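Local coordinates for protein Pcdhgb2 (Mus musculus, PDB 5SZR) that probably acts as a calcium-dependent cell-adhesion protein, which may help to establish and maintain specific neuronal connections in the brain, at residues Thr127-Ile132 with Glu153-Lys158. Sequence-based numbering, arbitrary orientation.
Sequences TVIALI and EGFVLK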
loop_
_atom_site.group_PDB
_atom_site.type_symbol
_atom_site.label_atom_id
_atom_site.label_comp_id
_atom_site.label_asym_id
_atom_site.label_seq_id
_atom_site.Cartn_x
_atom_site.Cartn_y
_atom_site.Cartn_z
ATOM N N THR A 127 -1.337 19.390 15.176
ATOM C CA THR A 127 -2.712 18.966 15.395
ATOM C C THR A 127 -2.851 18.344 16.778
ATOM O O THR A 127 -2.003 17.557 17.210
ATOM C CB THR A 127 -3.138 17.965 14.317
ATOM O OG1 THR A 127 -2.977 18.558 13.022
ATOM C CG2 THR A 127 -4.596 17.563 14.498
ATOM N N VAL A 128 -3.924 18.709 17.477
ATOM C CA VAL A 128 -4.130 18.277 18.857
ATOM C C VAL A 128 -4.757 16.887 18.841
ATOM O O VAL A 128 -5.918 16.722 18.460
ATOM C CB VAL A 128 -5.004 19.268 19.628
ATOM C CG1 VAL A 128 -5.241 18.765 21.045
ATOM C CG2 VAL A 128 -4.349 20.635 19.639
ATOM N N ILE A 129 -3.989 15.885 19.263
ATOM C CA ILE A 129 -4.463 14.507 19.236
ATOM C C ILE A 129 -5.285 14.176 20.470
ATOM O O ILE A 129 -6.312 13.501 20.374
ATOM C CB ILE A 129 -3.271 13.544 19.099
ATOM C CG1 ILE A 129 -2.438 13.882 17.867
ATOM C CG2 ILE A 129 -3.757 12.105 19.017
ATOM C CD1 ILE A 129 -1.254 12.975 17.715
ATOM N N ALA A 130 -4.850 14.632 21.643
ATOM C CA ALA A 130 -5.496 14.227 22.880
ATOM C C ALA A 130 -5.212 15.263 23.953
ATOM O O ALA A 130 -4.213 15.985 23.900
ATOM C CB ALA A 130 -5.019 12.841 23.329
ATOM N N LEU A 131 -6.109 15.321 24.930
ATOM C CA LEU A 131 -5.959 16.182 26.092
ATOM C C LEU A 131 -5.599 15.322 27.297
ATOM O O LEU A 131 -6.253 14.306 27.558
ATOM C CB LEU A 131 -7.240 16.979 26.344
ATOM C CG LEU A 131 -7.635 17.875 25.167
ATOM C CD1 LEU A 131 -8.961 18.568 25.430
ATOM C CD2 LEU A 131 -6.539 18.890 24.881
ATOM N N ILE A 132 -4.555 15.728 28.016
ATOM C CA ILE A 132 -3.977 14.949 29.104
ATOM C C ILE A 132 -4.109 15.746 30.397
ATOM O O ILE A 132 -3.787 16.940 30.431
ATOM C CB ILE A 132 -2.497 14.616 28.833
ATOM C CG1 ILE A 132 -2.312 14.030 27.424
ATOM C CG2 ILE A 132 -1.946 13.697 29.911
ATOM C CD1 ILE A 132 -3.067 12.755 27.175
ATOM N N GLU A 153 8.218 8.878 17.639
ATOM C CA GLU A 153 7.401 8.568 16.476
ATOM C C GLU A 153 6.657 9.786 15.946
ATOM O O GLU A 153 5.770 9.638 15.099
ATOM C CB GLU A 153 6.417 7.445 16.808
ATOM C CG GLU A 153 7.098 6.125 17.140
ATOM C CD GLU A 153 6.141 4.948 17.134
ATOM O OE1 GLU A 153 5.025 5.082 17.677
ATOM O OE2 GLU A 153 6.504 3.891 16.575
ATOM N N GLY A 154 6.997 10.979 16.418
ATOM C CA GLY A 154 6.391 12.198 15.940
ATOM C C GLY A 154 5.261 12.752 16.778
ATOM O O GLY A 154 4.325 13.334 16.213
ATOM N N PHE A 155 5.313 12.598 18.099
ATOM C CA PHE A 155 4.273 13.113 18.978
ATOM C C PHE A 155 4.930 13.799 20.167
ATOM O O PHE A 155 5.846 13.244 20.779
ATOM C CB PHE A 155 3.340 11.990 19.442
ATOM C CG PHE A 155 2.799 11.158 18.318
ATOM C CD1 PHE A 155 1.914 11.703 17.405
ATOM C CD2 PHE A 155 3.177 9.834 18.168
ATOM C CE1 PHE A 155 1.414 10.942 16.360
ATOM C CE2 PHE A 155 2.678 9.066 17.125
ATOM C CZ PHE A 155 1.796 9.621 16.221
ATOM N N VAL A 156 4.463 15.006 20.481
ATOM C CA VAL A 156 5.082 15.861 21.486
ATOM C C VAL A 156 4.013 16.323 22.468
ATOM O O VAL A 156 2.864 16.562 22.081
ATOM C CB VAL A 156 5.790 17.067 20.830
ATOM C CG1 VAL A 156 6.345 18.018 21.883
ATOM C CG2 VAL A 156 6.901 16.587 19.917
ATOM N N LEU A 157 4.392 16.431 23.741
ATOM C CA LEU A 157 3.514 16.942 24.789
ATOM C C LEU A 157 3.732 18.440 24.958
ATOM O O LEU A 157 4.856 18.881 25.217
ATOM C CB LEU A 157 3.776 16.233 26.116
ATOM C CG LEU A 157 3.068 14.910 26.386
ATOM C CD1 LEU A 157 3.219 14.547 27.856
ATOM C CD2 LEU A 157 1.602 14.975 25.982
ATOM N N LYS A 158 2.664 19.216 24.822
ATOM C CA LYS A 158 2.697 20.649 25.073
ATOM C C LYS A 158 1.975 20.930 26.383
ATOM O O LYS A 158 0.857 20.446 26.595
ATOM C CB LYS A 158 2.048 21.428 23.927
ATOM C CG LYS A 158 2.605 21.106 22.546
ATOM C CD LYS A 158 4.019 21.643 22.351
ATOM C CE LYS A 158 4.442 21.522 20.892
ATOM N NZ LYS A 158 5.815 22.037 20.643
#
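Ile129 and Phe155 meet inside the beta sandwich of a cadherin repeat, the second of the four in this extracellular fragment. Their strands, 128-135 and 155-159, belong to one antiparallel sheet but are not neighbours: strand 164-169 runs between them, and the two run in roughly the same sense, 32° apart. The CA atoms of Ile129 and Phe155 therefore stay 8.9 Å apart, and side chains alone bridge the gap, without polar bonds. Along Ile129, CB points at the other strand but remains 5.8 Å from Phe155 CD1. CG2, trans to the backbone N, branches off without touching the ring. CG1 lies beside that N (chi1 -56°) and the extended second torsion carries CD1 onward to the ring. There the methyl sits obliquely against one ortho-meta bond, Ile129 CD1 lying 3.4 Å from Phe155 CD1 and 3.6 Å from Phe155 CE1, a tight apolar contact with the isoleucine chain nearly perpendicular to the phenylalanine. A classic beta bulge sets Ile129 and Ala130 together opposite Leu167, whose backbone bonds to both. The Phe155 ring also packs edge-to-face with Tyr181 and touches Val183, both on strand 180-189, so it links this sheet to the opposite one. Farther along the strands a looser contact repeats the theme. Ile132 reaches across too, also touching Val110, Val112, Tyr165 and, from the facing sheet, Ile185. Its second torsion, -60°, leaves CD1 5.3 Å from Leu157 CD2, and the methylene is the contact point: Ile132 CG1 is 4.3 Å from Leu157 CD2.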